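Local coordinates for protein CT_858 (Chlamydia trachomatis, PDB 3DOR), which probably acts as a secreted serine-type endopeptidase, the chlamydial protease CPAF, which forms a dimer in its mature form, at residues V20-K25 with S511-L516; Q30-D35 with G68-H73; R277-S282 with V293-I298; L334-T339 with K455-L460; D380-L385 with F418-L423. All blocks are in the same frame, centred on the assembly; numbering follows the deposited sequence.

Interaction 1: V20-K25 with S511-L516; sequences VKYAPK and SLTGSL
A single backbone hydrogen bond joins the loop 20-25 to the strand residues 511-516. Ala23 N donates to Thr513 O at 3.0 Å. The bond is bent at the hydrogen, 142°, but it lies in the plane of the carbonyl. The same oxygen also receives the CA-H of Tyr22, with Tyr22 CA 3.5 Å from Thr513 O. Packing is tightest around Ala23. Its methyl points at the opposite backbone, with Ala23 CB 3.2 Å from Ser515 N, beside Gly514. Pro24 lies next to it and works on two sides. Pro24 CB meets Leu516 CD2 at 3.6 Å, while CG and CD lie across Thr513 CB. Pro24 CG also rests over one face of the Tyr22 ring, near its rim. The Tyr22 end is looser. With CG anti to the backbone N (chi1 -173°), the ring lies obliquely along the Thr513 backbone, Tyr22 CD1 3.8 Å from Thr513 N. Its nearest approach to Leu512 is 4.1 Å, between Tyr22 CD1 and Leu512 CD2. The hydroxyls of Tyr22 and Thr513 converge on Asp71 OD2. Pro24 is the N-cap of helix 25-32; partly exposed Lys25 pairs with Glu29. The loop between helix 2-20 and helix 25-32 contains a type I turn, Tyr22 to Lys25. Strand 507-518 is flanked by strand 496-499, and Leu512 also meets Leu17 and Leu18 of helix 2-20.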
# COMPACT_ATOMS: atom_id res chain seq x y z
N VAL B 20 -13.68 2.40 -15.00
CA VAL B 20 -14.19 2.00 -13.70
C VAL B 20 -13.85 2.95 -12.55
O VAL B 20 -14.62 3.06 -11.60
CB VAL B 20 -13.70 0.57 -13.36
CG1 VAL B 20 -14.00 0.23 -11.92
CG2 VAL B 20 -14.38 -0.42 -14.29
N LYS B 21 -12.71 3.63 -12.64
CA LYS B 21 -12.31 4.53 -11.57
C LYS B 21 -11.67 5.85 -11.99
O LYS B 21 -10.77 6.34 -11.31
CB LYS B 21 -11.34 3.80 -10.63
CG LYS B 21 -11.98 3.20 -9.40
CD LYS B 21 -12.59 4.27 -8.52
CE LYS B 21 -12.44 3.92 -7.05
NZ LYS B 21 -11.01 4.05 -6.59
N TYR B 22 -12.10 6.43 -13.10
CA TYR B 22 -11.54 7.71 -13.51
C TYR B 22 -12.68 8.70 -13.64
O TYR B 22 -13.32 8.81 -14.69
CB TYR B 22 -10.78 7.58 -14.83
CG TYR B 22 -10.04 8.84 -15.20
CD1 TYR B 22 -8.94 9.27 -14.46
CD2 TYR B 22 -10.48 9.64 -16.25
CE1 TYR B 22 -8.29 10.46 -14.76
CE2 TYR B 22 -9.84 10.82 -16.56
CZ TYR B 22 -8.75 11.24 -15.82
OH TYR B 22 -8.16 12.45 -16.10
N ALA B 23 -12.93 9.42 -12.56
CA ALA B 23 -14.02 10.38 -12.49
C ALA B 23 -14.06 11.48 -13.54
O ALA B 23 -15.13 11.84 -14.01
CB ALA B 23 -14.08 11.01 -11.09
N PRO B 24 -12.90 12.04 -13.91
CA PRO B 24 -12.92 13.11 -14.92
C PRO B 24 -13.13 12.71 -16.38
O PRO B 24 -13.02 13.54 -17.27
CB PRO B 24 -11.59 13.83 -14.70
CG PRO B 24 -10.72 12.81 -14.09
CD PRO B 24 -11.61 11.98 -13.21
N LYS B 25 -13.45 11.43 -16.60
CA LYS B 25 -13.67 10.92 -17.96
C LYS B 25 -14.65 11.79 -18.77
O LYS B 25 -14.33 12.25 -19.87
CB LYS B 25 -14.17 9.47 -17.88
CG LYS B 25 -14.61 8.85 -19.19
CD LYS B 25 -14.61 7.32 -19.09
CE LYS B 25 -15.77 6.69 -19.86
NZ LYS B 25 -15.85 7.06 -21.29
N SER B 511 -1.11 6.75 -11.28
CA SER B 511 -1.96 7.54 -10.41
C SER B 511 -3.12 8.00 -11.27
O SER B 511 -2.95 8.32 -12.45
CB SER B 511 -1.19 8.74 -9.85
OG SER B 511 -0.66 9.54 -10.89
N LEU B 512 -4.32 7.99 -10.68
CA LEU B 512 -5.53 8.39 -11.38
C LEU B 512 -6.35 9.32 -10.48
O LEU B 512 -6.02 9.51 -9.31
CB LEU B 512 -6.35 7.15 -11.76
CG LEU B 512 -5.68 6.24 -12.79
CD1 LEU B 512 -6.45 4.93 -12.92
CD2 LEU B 512 -5.59 6.96 -14.14
N THR B 513 -7.43 9.86 -11.03
CA THR B 513 -8.30 10.80 -10.31
C THR B 513 -9.66 10.19 -10.03
O THR B 513 -10.36 9.77 -10.96
CB THR B 513 -8.45 12.08 -11.14
OG1 THR B 513 -7.14 12.56 -11.46
CG2 THR B 513 -9.22 13.16 -10.37
N GLY B 514 -10.03 10.15 -8.76
CA GLY B 514 -11.29 9.54 -8.37
C GLY B 514 -12.49 10.45 -8.14
O GLY B 514 -13.54 9.98 -7.68
N SER B 515 -12.36 11.73 -8.45
CA SER B 515 -13.47 12.65 -8.26
C SER B 515 -13.31 13.93 -9.07
O SER B 515 -12.23 14.20 -9.60
CB SER B 515 -13.60 13.03 -6.79
OG SER B 515 -12.55 13.92 -6.45
N LEU B 516 -14.39 14.69 -9.16
CA LEU B 516 -14.37 15.98 -9.85
C LEU B 516 -14.94 17.00 -8.88
O LEU B 516 -16.11 16.93 -8.51
CB LEU B 516 -15.23 15.98 -11.11
CG LEU B 516 -14.62 15.54 -12.44
CD1 LEU B 516 -15.65 15.75 -13.54
CD2 LEU B 516 -13.35 16.35 -12.74

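Interaction 2: Q30-D35 with G68-H73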
# COMPACT_ATOMS: atom_id res chain seq x y z
N GLN B 30 -15.44 16.23 -23.06
CA GLN B 30 -15.95 17.53 -23.44
C GLN B 30 -14.91 18.63 -23.49
O GLN B 30 -14.95 19.48 -24.38
CB GLN B 30 -17.08 17.95 -22.50
CG GLN B 30 -17.77 19.21 -22.95
CD GLN B 30 -18.93 19.60 -22.06
OE1 GLN B 30 -18.77 20.32 -21.08
NE2 GLN B 30 -20.12 19.11 -22.40
N TYR B 31 -13.98 18.63 -22.54
CA TYR B 31 -12.95 19.66 -22.49
C TYR B 31 -11.86 19.47 -23.55
O TYR B 31 -11.33 20.43 -24.09
CB TYR B 31 -12.32 19.71 -21.10
CG TYR B 31 -11.17 20.68 -20.96
CD1 TYR B 31 -11.37 22.06 -21.00
CD2 TYR B 31 -9.87 20.21 -20.80
CE1 TYR B 31 -10.30 22.96 -20.88
CE2 TYR B 31 -8.80 21.08 -20.69
CZ TYR B 31 -9.02 22.45 -20.72
OH TYR B 31 -7.93 23.28 -20.62
N LEU B 32 -11.54 18.21 -23.83
CA LEU B 32 -10.51 17.87 -24.81
C LEU B 32 -11.05 17.24 -26.10
O LEU B 32 -10.33 17.17 -27.09
CB LEU B 32 -9.51 16.89 -24.20
CG LEU B 32 -8.81 17.24 -22.89
CD1 LEU B 32 -7.94 16.06 -22.48
CD2 LEU B 32 -7.95 18.49 -23.06
N GLY B 33 -12.29 16.77 -26.09
CA GLY B 33 -12.82 16.11 -27.27
C GLY B 33 -12.15 14.75 -27.31
O GLY B 33 -12.05 14.08 -28.34
N TRP B 34 -11.67 14.35 -26.13
CA TRP B 34 -10.98 13.09 -25.94
C TRP B 34 -11.95 11.90 -25.96
O TRP B 34 -13.11 12.03 -25.56
CB TRP B 34 -10.25 13.14 -24.60
CG TRP B 34 -9.74 11.84 -24.09
CD1 TRP B 34 -8.54 11.26 -24.36
CD2 TRP B 34 -10.42 10.96 -23.19
NE1 TRP B 34 -8.42 10.07 -23.67
CE2 TRP B 34 -9.56 9.86 -22.95
CE3 TRP B 34 -11.67 10.98 -22.56
CZ2 TRP B 34 -9.91 8.80 -22.10
CZ3 TRP B 34 -12.02 9.93 -21.71
CH2 TRP B 34 -11.14 8.86 -21.49
N ASP B 35 -11.48 10.76 -26.44
CA ASP B 35 -12.29 9.55 -26.49
C ASP B 35 -11.43 8.36 -26.08
O ASP B 35 -10.42 8.07 -26.72
CB ASP B 35 -12.84 9.29 -27.90
CG ASP B 35 -13.67 8.01 -27.96
OD1 ASP B 35 -14.81 8.00 -27.46
OD2 ASP B 35 -13.16 6.99 -28.49
N GLY B 68 -2.32 11.75 -22.30
CA GLY B 68 -3.37 12.30 -23.15
C GLY B 68 -4.59 12.76 -22.39
O GLY B 68 -5.45 13.45 -22.94
N LEU B 69 -4.69 12.38 -21.12
CA LEU B 69 -5.83 12.78 -20.30
C LEU B 69 -5.70 14.23 -19.86
O LEU B 69 -6.65 14.82 -19.35
CB LEU B 69 -5.93 11.89 -19.06
CG LEU B 69 -6.31 10.41 -19.28
CD1 LEU B 69 -6.13 9.64 -17.97
CD2 LEU B 69 -7.75 10.32 -19.77
N ASN B 70 -4.52 14.82 -20.08
CA ASN B 70 -4.28 16.21 -19.68
C ASN B 70 -4.75 16.38 -18.23
O ASN B 70 -5.54 17.27 -17.92
CB ASN B 70 -5.03 17.15 -20.63
CG ASN B 70 -4.50 18.58 -20.60
OD1 ASN B 70 -4.65 19.34 -21.57
ND2 ASN B 70 -3.89 18.96 -19.49
N ASP B 71 -4.26 15.51 -17.35
CA ASP B 71 -4.62 15.50 -15.93
C ASP B 71 -3.32 15.54 -15.12
O ASP B 71 -2.57 14.56 -15.12
CB ASP B 71 -5.38 14.21 -15.60
CG ASP B 71 -5.91 14.17 -14.17
OD1 ASP B 71 -5.28 14.75 -13.26
OD2 ASP B 71 -6.97 13.54 -13.95
N PHE B 72 -3.03 16.64 -14.44
CA PHE B 72 -1.79 16.71 -13.68
C PHE B 72 -1.69 15.60 -12.64
O PHE B 72 -0.59 15.25 -12.21
CB PHE B 72 -1.60 18.07 -13.02
CG PHE B 72 -1.52 19.20 -13.99
CD1 PHE B 72 -2.60 20.05 -14.19
CD2 PHE B 72 -0.37 19.41 -14.74
CE1 PHE B 72 -2.55 21.09 -15.13
CE2 PHE B 72 -0.30 20.44 -15.68
CZ PHE B 72 -1.39 21.28 -15.87
N HIS B 73 -2.83 15.04 -12.25
CA HIS B 73 -2.87 13.95 -11.28
C HIS B 73 -2.65 12.58 -11.95
O HIS B 73 -2.09 11.67 -11.34
CB HIS B 73 -4.23 13.91 -10.57
CG HIS B 73 -4.33 14.78 -9.35
ND1 HIS B 73 -3.27 15.00 -8.50
CD2 HIS B 73 -5.40 15.39 -8.79
CE1 HIS B 73 -3.68 15.70 -7.46
NE2 HIS B 73 -4.98 15.95 -7.61
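This is an apolar contact between two helix ends in the N-terminal helical region, with no hydrogen bond across it. One side is the end of helix 25-32 and the loop after it. The other is the loop between helix 55-67 and strand 75-78. Leu32 and Trp34 come from the first side, on either side of Gly33, whose positive phi (74°) turns the chain out of the helix. Leu32 CD1 reaches the carbonyl oxygens of Gly68 and Leu69, and lies 3.6 Å from Leu69 O. Leu32 CD1 is also 3.6 Å from Asn70 CB. Trp34 has CG anti to the backbone N (chi1 167°). Leu69 CD2 sits over one face of the indole, toward its rim, and comes to 3.5 Å from Trp34 CZ2. The two side chains cross obliquely. Asn70, also with positive phi, is where the chain leaves helical geometry after helix 55-67. Farther on, Asp71 OD1 accepts from His73 N at 2.7 Å, forming an Asx turn. Its donor lies above the carboxylate plane. Lys28 of helix 25-32 reaches over to donate to Asn70 O, and it also packs against Trp34. Phe72 leads away to helix 140-150, where it meets Ala141 and Ala145.

Interaction 3: R277-S282 with V293-I298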
# COMPACT_ATOMS: atom_id res chain seq x y z
N ARG B 277 8.40 29.37 6.73
CA ARG B 277 9.04 30.66 6.53
C ARG B 277 7.92 31.64 6.89
O ARG B 277 6.86 31.66 6.25
CB ARG B 277 9.47 30.88 5.08
CG ARG B 277 10.01 32.29 4.85
CD ARG B 277 10.56 32.53 3.45
NE ARG B 277 11.09 33.88 3.34
CZ ARG B 277 11.35 34.50 2.19
NH1 ARG B 277 11.14 33.89 1.04
NH2 ARG B 277 11.81 35.74 2.20
N ALA B 278 8.14 32.46 7.91
CA ALA B 278 7.13 33.40 8.32
C ALA B 278 7.77 34.57 9.05
O ALA B 278 8.70 34.38 9.85
CB ALA B 278 6.11 32.71 9.23
N TYR B 279 7.29 35.77 8.77
CA TYR B 279 7.84 36.94 9.40
C TYR B 279 6.86 38.10 9.35
O TYR B 279 5.77 37.99 8.79
CB TYR B 279 9.17 37.33 8.73
CG TYR B 279 9.04 37.72 7.26
CD1 TYR B 279 8.71 39.01 6.89
CD2 TYR B 279 9.24 36.77 6.25
CE1 TYR B 279 8.57 39.37 5.56
CE2 TYR B 279 9.10 37.12 4.91
CZ TYR B 279 8.76 38.42 4.57
OH TYR B 279 8.59 38.77 3.25
N ILE B 280 7.26 39.21 9.96
CA ILE B 280 6.46 40.41 9.98
C ILE B 280 7.38 41.52 9.50
O ILE B 280 8.51 41.61 9.97
CB ILE B 280 5.98 40.75 11.40
CG1 ILE B 280 5.09 39.64 11.94
CG2 ILE B 280 5.21 42.06 11.38
CD1 ILE B 280 4.55 39.93 13.34
N SER B 281 6.91 42.34 8.56
CA SER B 281 7.67 43.47 8.04
C SER B 281 6.75 44.67 8.02
O SER B 281 5.56 44.55 8.29
CB SER B 281 8.15 43.21 6.61
OG SER B 281 9.07 42.14 6.56
N SER B 282 7.30 45.84 7.72
CA SER B 282 6.50 47.05 7.63
C SER B 282 6.30 47.39 6.16
O SER B 282 7.25 47.41 5.39
CB SER B 282 7.20 48.21 8.33
OG SER B 282 8.52 48.35 7.84
N VAL B 293 2.76 44.10 8.48
CA VAL B 293 2.14 43.04 7.71
C VAL B 293 2.84 41.71 7.86
O VAL B 293 4.07 41.63 7.83
CB VAL B 293 2.09 43.42 6.20
CG1 VAL B 293 1.47 42.28 5.39
CG2 VAL B 293 1.27 44.71 6.03
N GLY B 294 2.06 40.65 8.03
CA GLY B 294 2.65 39.34 8.16
C GLY B 294 2.85 38.69 6.81
O GLY B 294 2.13 38.99 5.85
N PHE B 295 3.86 37.82 6.72
CA PHE B 295 4.15 37.07 5.51
C PHE B 295 4.34 35.62 5.94
O PHE B 295 5.11 35.32 6.86
CB PHE B 295 5.43 37.56 4.82
CG PHE B 295 5.79 36.74 3.59
CD1 PHE B 295 5.33 37.10 2.33
CD2 PHE B 295 6.56 35.58 3.71
CE1 PHE B 295 5.62 36.32 1.20
CE2 PHE B 295 6.85 34.79 2.59
CZ PHE B 295 6.38 35.16 1.33
N LEU B 296 3.64 34.73 5.27
CA LEU B 296 3.70 33.31 5.57
C LEU B 296 3.66 32.53 4.27
O LEU B 296 2.86 32.83 3.39
CB LEU B 296 2.49 32.92 6.43
CG LEU B 296 2.24 31.46 6.82
CD1 LEU B 296 1.78 30.66 5.62
CD2 LEU B 296 3.51 30.85 7.40
N ARG B 297 4.54 31.55 4.11
CA ARG B 297 4.51 30.73 2.90
C ARG B 297 4.04 29.33 3.29
O ARG B 297 4.54 28.75 4.25
CB ARG B 297 5.91 30.64 2.25
CG ARG B 297 5.97 29.67 1.06
CD ARG B 297 7.31 29.68 0.30
NE ARG B 297 7.39 28.50 -0.56
CZ ARG B 297 6.59 28.27 -1.60
NH1 ARG B 297 5.65 29.15 -1.94
NH2 ARG B 297 6.67 27.12 -2.25
N ILE B 298 3.03 28.81 2.58
CA ILE B 298 2.54 27.45 2.83
C ILE B 298 3.14 26.73 1.62
O ILE B 298 2.68 26.91 0.50
CB ILE B 298 0.99 27.37 2.79
CG1 ILE B 298 0.39 28.21 3.92
CG2 ILE B 298 0.53 25.92 2.95
CD1 ILE B 298 -1.15 28.21 3.94
O HOH W 1 7.25 27.90 4.51
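Five backbone hydrogen bonds join these antiparallel strands of a beta hairpin. Tyr279 and Phe295 form a hydrogen-bonded pair, with Phe295 N 2.8 Å from Tyr279 O. Ser281 and Val293 form another, with Val293 N to Ser281 O almost straight at 179°. Arg297 N adds a longer bond to Arg277 O, 3.2 Å. Past it, one water accepts from Arg277 N and donates to Arg297 O. In the non-hydrogen-bonded pairs, CA-H groups approach carbonyls, as where Ala278 CA lies 3.1 Å from Phe295 O. Tyr279 and Phe295 form the aromatic pair. Tyr279 CG takes the crowded position between N and the carbonyl carbon (chi1 63°), and Phe295 CB lies over the ring face, 3.7 Å from the Tyr279 ring centroid. The planes differ by 20° but are slid apart, and Tyr279 CE2 comes to 3.2 Å from Phe295 CD2. Tyr279 OH sits over the Phe295 face and bonds Ile265 N. The extended Arg277 side chain brings one guanidinium face to Phe295 CE2, and Arg277 NH1 bonds Leu262 O. On the reverse face, Ala278 CB touches Leu296 CD2 at 3.7 Å, packed by Ile323 and Phe327 of helix 316-330. Strands 268-271 and 333-337 flank the hairpin.

Interaction 4: L334-T339 with K455-L460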
# COMPACT_ATOMS: atom_id res chain seq x y z
N LEU B 334 -2.26 40.00 6.35
CA LEU B 334 -1.38 38.86 6.19
C LEU B 334 -1.24 38.45 4.72
O LEU B 334 -2.24 38.28 4.01
CB LEU B 334 -1.96 37.67 6.96
CG LEU B 334 -1.15 36.46 7.45
CD1 LEU B 334 -1.99 35.22 7.21
CD2 LEU B 334 0.20 36.33 6.77
N ILE B 335 -0.00 38.28 4.28
CA ILE B 335 0.25 37.82 2.92
C ILE B 335 0.64 36.35 3.03
O ILE B 335 1.54 35.98 3.79
CB ILE B 335 1.41 38.58 2.26
CG1 ILE B 335 1.02 40.06 2.06
CG2 ILE B 335 1.74 37.94 0.91
CD1 ILE B 335 2.17 40.92 1.58
N ILE B 336 -0.05 35.50 2.27
CA ILE B 336 0.24 34.07 2.27
C ILE B 336 0.78 33.69 0.89
O ILE B 336 0.06 33.78 -0.12
CB ILE B 336 -1.03 33.23 2.57
CG1 ILE B 336 -1.48 33.48 4.02
CG2 ILE B 336 -0.75 31.74 2.35
CD1 ILE B 336 -2.73 32.72 4.40
N ASP B 337 2.04 33.28 0.83
CA ASP B 337 2.63 32.87 -0.43
C ASP B 337 2.34 31.38 -0.57
O ASP B 337 2.87 30.57 0.18
CB ASP B 337 4.14 33.11 -0.44
CG ASP B 337 4.82 32.49 -1.66
OD1 ASP B 337 6.06 32.38 -1.65
OD2 ASP B 337 4.10 32.10 -2.62
N GLN B 338 1.50 31.02 -1.53
CA GLN B 338 1.17 29.63 -1.72
C GLN B 338 1.58 29.12 -3.11
O GLN B 338 1.10 28.08 -3.55
CB GLN B 338 -0.34 29.44 -1.53
CG GLN B 338 -0.72 28.01 -1.31
CD GLN B 338 -1.95 27.60 -2.08
OE1 GLN B 338 -2.71 26.77 -1.62
NE2 GLN B 338 -2.14 28.17 -3.27
N THR B 339 2.46 29.86 -3.78
CA THR B 339 2.93 29.47 -5.12
C THR B 339 3.77 28.19 -5.08
O THR B 339 4.28 27.81 -4.03
CB THR B 339 3.80 30.59 -5.74
OG1 THR B 339 4.90 30.88 -4.87
CG2 THR B 339 2.98 31.85 -5.94
N LYS B 455 -8.15 39.21 10.18
CA LYS B 455 -7.81 40.43 9.47
C LYS B 455 -7.68 40.15 7.98
O LYS B 455 -7.75 39.01 7.56
CB LYS B 455 -6.53 41.02 10.06
CG LYS B 455 -6.72 41.35 11.52
CD LYS B 455 -5.49 41.88 12.19
CE LYS B 455 -5.72 41.92 13.71
NZ LYS B 455 -4.71 42.73 14.40
N PRO B 456 -7.49 41.19 7.16
CA PRO B 456 -7.37 40.92 5.73
C PRO B 456 -6.22 40.00 5.32
O PRO B 456 -5.16 39.98 5.94
CB PRO B 456 -7.30 42.32 5.10
CG PRO B 456 -6.98 43.24 6.25
CD PRO B 456 -7.67 42.63 7.42
N ILE B 457 -6.47 39.22 4.28
CA ILE B 457 -5.51 38.26 3.79
C ILE B 457 -5.35 38.36 2.28
O ILE B 457 -6.34 38.50 1.54
CB ILE B 457 -5.97 36.80 4.09
CG1 ILE B 457 -6.11 36.59 5.60
CG2 ILE B 457 -4.95 35.80 3.52
CD1 ILE B 457 -6.67 35.22 5.99
N CYS B 458 -4.10 38.29 1.84
CA CYS B 458 -3.80 38.31 0.42
C CYS B 458 -3.04 37.02 0.13
O CYS B 458 -1.96 36.80 0.69
CB CYS B 458 -2.93 39.51 0.06
SG CYS B 458 -2.41 39.51 -1.67
N VAL B 459 -3.60 36.17 -0.72
CA VAL B 459 -2.96 34.91 -1.08
C VAL B 459 -2.30 35.00 -2.45
O VAL B 459 -2.93 35.44 -3.42
CB VAL B 459 -3.97 33.72 -1.12
CG1 VAL B 459 -3.25 32.41 -1.39
CG2 VAL B 459 -4.73 33.65 0.18
N LEU B 460 -1.04 34.58 -2.52
CA LEU B 460 -0.30 34.59 -3.78
C LEU B 460 -0.35 33.19 -4.37
O LEU B 460 -0.04 32.21 -3.69
CB LEU B 460 1.15 35.00 -3.55
CG LEU B 460 1.36 36.25 -2.69
CD1 LEU B 460 2.85 36.45 -2.51
CD2 LEU B 460 0.70 37.48 -3.33
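Strands 334-337 and 457-460 run parallel, 4.7 Å apart at their closest axes and 17° from aligned, with Leu334, Ile335, Ile336 and Asp337 level with Ile457, Cys458, Val459 and Leu460. Five backbone hydrogen bonds join the segments. Leu334 N takes Pro456 O, and Ile336 N takes Cys458 O at 2.8 Å. Cys458 N and Leu460 N answer to Leu334 O and Ile336 O. The straightest is Leu460 N to Ile336 O, at 172°. Gln338 N extends the pairing to Leu460 O, past the end of the first strand. Leu460 is the most buried by the opposite segment. Its CG is anti to the carbonyl carbon (chi1 -48°). The side chains of Leu460 and Ile335 cross obliquely, with Leu460 CD1 3.9 Å from Ile335 CG2 and 4.1 Å from Asp337 CB. This is the parallel core of the mixed sheet in the peptidase S41 region, consistent with the ClpP/crotonase clan to which the S41 family belongs. On the other face, Ile336 CD1 meets Ile457 CG2 at 3.9 Å, and Val459 faces Phe472 and Leu476 of helix 468-478. Asp337 OD2 is gripped twice. Thr339 N donates to Asp337 OD2 at 3.0 Å from above the carboxylate plane, an Asx turn. Thr339 OG1 donates to the syn lone pair of Asp337 OD2 at 2.7 Å. Arg297 NH1 lies near Asp337 OD1 as a long, weak ion pair.

Interaction 5: D380-L385 with F418-L423. With SO4 (sulfate ion), chain P.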
# COMPACT_ATOMS: atom_id res chain seq x y z
N ASP B 380 -17.94 1.60 7.12
CA ASP B 380 -17.03 1.69 8.26
C ASP B 380 -17.17 3.00 9.03
O ASP B 380 -17.19 3.00 10.26
CB ASP B 380 -15.58 1.48 7.80
CG ASP B 380 -15.35 0.09 7.25
OD1 ASP B 380 -16.16 -0.81 7.58
OD2 ASP B 380 -14.37 -0.13 6.51
N TRP B 381 -17.29 4.12 8.32
CA TRP B 381 -17.47 5.39 9.00
C TRP B 381 -18.71 5.29 9.90
O TRP B 381 -18.71 5.74 11.05
CB TRP B 381 -17.69 6.54 8.01
CG TRP B 381 -16.43 7.08 7.39
CD1 TRP B 381 -16.12 7.11 6.06
CD2 TRP B 381 -15.33 7.69 8.07
NE1 TRP B 381 -14.88 7.70 5.87
CE2 TRP B 381 -14.38 8.06 7.10
CE3 TRP B 381 -15.05 7.95 9.42
CZ2 TRP B 381 -13.16 8.68 7.42
CZ3 TRP B 381 -13.85 8.57 9.75
CH2 TRP B 381 -12.92 8.93 8.75
N LEU B 382 -19.77 4.70 9.36
CA LEU B 382 -21.01 4.57 10.11
C LEU B 382 -20.90 3.65 11.32
O LEU B 382 -21.40 3.99 12.39
CB LEU B 382 -22.15 4.12 9.18
CG LEU B 382 -22.67 5.21 8.23
CD1 LEU B 382 -23.53 4.61 7.14
CD2 LEU B 382 -23.46 6.24 9.02
N THR B 383 -20.24 2.51 11.18
CA THR B 383 -20.11 1.63 12.34
C THR B 383 -19.20 2.30 13.36
O THR B 383 -19.44 2.23 14.56
CB THR B 383 -19.54 0.24 11.96
OG1 THR B 383 -18.16 0.36 11.58
CG2 THR B 383 -20.31 -0.36 10.81
N LEU B 384 -18.16 2.97 12.87
CA LEU B 384 -17.21 3.65 13.75
C LEU B 384 -17.88 4.71 14.63
O LEU B 384 -17.56 4.84 15.81
CB LEU B 384 -16.12 4.31 12.90
CG LEU B 384 -14.81 4.77 13.55
CD1 LEU B 384 -13.99 5.50 12.50
CD2 LEU B 384 -15.07 5.70 14.72
N LEU B 385 -18.81 5.46 14.06
CA LEU B 385 -19.47 6.54 14.79
C LEU B 385 -20.88 6.19 15.22
O LEU B 385 -21.64 7.06 15.65
CB LEU B 385 -19.50 7.79 13.92
CG LEU B 385 -18.14 8.20 13.35
CD1 LEU B 385 -18.31 9.33 12.33
CD2 LEU B 385 -17.22 8.61 14.51
N PHE B 418 -21.66 11.63 5.28
CA PHE B 418 -20.87 11.19 4.13
C PHE B 418 -21.19 9.73 3.81
O PHE B 418 -21.43 9.38 2.65
CB PHE B 418 -19.38 11.34 4.43
CG PHE B 418 -18.48 10.75 3.37
CD1 PHE B 418 -18.17 11.49 2.23
CD2 PHE B 418 -17.97 9.47 3.50
CE1 PHE B 418 -17.36 10.96 1.23
CE2 PHE B 418 -17.16 8.92 2.51
CZ PHE B 418 -16.85 9.67 1.36
N GLY B 419 -21.14 8.88 4.83
CA GLY B 419 -21.42 7.47 4.62
C GLY B 419 -22.79 7.25 4.00
O GLY B 419 -22.92 6.51 3.02
N ARG B 420 -23.81 7.90 4.55
CA ARG B 420 -25.16 7.75 4.03
C ARG B 420 -25.29 8.18 2.58
O ARG B 420 -25.97 7.52 1.79
CB ARG B 420 -26.16 8.56 4.85
CG ARG B 420 -26.27 8.15 6.30
CD ARG B 420 -27.22 9.10 7.00
NE ARG B 420 -26.94 9.15 8.43
CZ ARG B 420 -26.73 10.27 9.10
NH1 ARG B 420 -26.78 11.44 8.47
NH2 ARG B 420 -26.48 10.23 10.41
N GLN B 421 -24.67 9.30 2.22
CA GLN B 421 -24.78 9.80 0.85
C GLN B 421 -24.11 8.86 -0.14
O GLN B 421 -24.61 8.66 -1.25
CB GLN B 421 -24.20 11.21 0.72
CG GLN B 421 -24.94 12.27 1.51
CD GLN B 421 -24.29 13.64 1.37
OE1 GLN B 421 -24.13 14.15 0.25
NE2 GLN B 421 -23.92 14.24 2.49
N VAL B 422 -22.98 8.29 0.25
CA VAL B 422 -22.29 7.35 -0.62
C VAL B 422 -23.15 6.10 -0.79
O VAL B 422 -23.36 5.62 -1.90
CB VAL B 422 -20.90 6.96 -0.05
CG1 VAL B 422 -20.26 5.86 -0.90
CG2 VAL B 422 -20.00 8.19 -0.05
N LEU B 423 -23.65 5.57 0.32
CA LEU B 423 -24.50 4.38 0.27
C LEU B 423 -25.76 4.64 -0.55
O LEU B 423 -26.24 3.77 -1.27
CB LEU B 423 -24.90 3.95 1.69
CG LEU B 423 -23.80 3.40 2.59
CD1 LEU B 423 -24.35 3.19 4.00
CD2 LEU B 423 -23.26 2.09 2.02
S SO4 P . -27.87 12.99 5.04
O1 SO4 P . -27.23 13.64 3.84
O2 SO4 P . -27.17 13.47 6.27
O3 SO4 P . -29.32 13.37 5.17
O4 SO4 P . -27.77 11.51 4.86
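Gly419 stands out at this helix crossing: a glycine where the two backbones come nearest, Gly419 CA lying 6.2 Å from Leu382 CA. With no side chain on Gly419, Leu382 lies against its backbone, Leu382 CD1 4.2 Å from Gly419 C. No hydrogen bond crosses the contact. The segment axes approach to 9.2 Å, and their directions differ by 144°, closer to antiparallel than to perpendicular. Leu382 and Leu423 reach toward each other tip to tip, and the two CD1 atoms, Leu382 CD1 and Leu423 CD1, are 3.5 Å apart. Both have CG anti to the carbonyl carbon. Trp381 meets Phe418 on the other flank. Trp381 CD1 lies 3.9 Å from Phe418 CD2. The five-membered ring of Trp381 and the Phe418 ring stand at 86°, obliquely placed. Val422 CG2, from the same helix, lies over one face of the Phe418 ring, toward its rim. On the solvent side, Leu382 CD2 comes loosely to Arg420 CG. Arg420 is exposed and extended from CG to NE. Arg420 NH1 makes a weak, bent bond of 3.0 Å to sulfate O2. The sulfate probably came from the crystallisation liquor. Ser417 OG also bonds it. Trp381 also touches Leu398 of helix 391-398. The contact packs helix 372-384 on helix 409-428: an inclined, roughly antiparallel helix-helix packing with a glycine at the close approach, in the S41 region.

In the fold
Interaction 1 opens near the N terminus and closes on strand 507-518, so its loop spans most of the chain. The other four nest inside it. Interaction 2 closes first, within the N-terminal helices, and touches interaction 1 through Asp71 and through His73 with Ser511. Interaction 3 then closes a short hairpin across the chain's centre from both. Interaction 4 follows in series and shares its mixed sheet, where Gly294 and Leu296 bond Ile335 and Asp337. Interaction 5 nests inside the loop of interaction 4, yet its helices lie about 36 Å away, centre to centre. No loops cross. Interaction 1 ties the N-terminal helices to the S41 region.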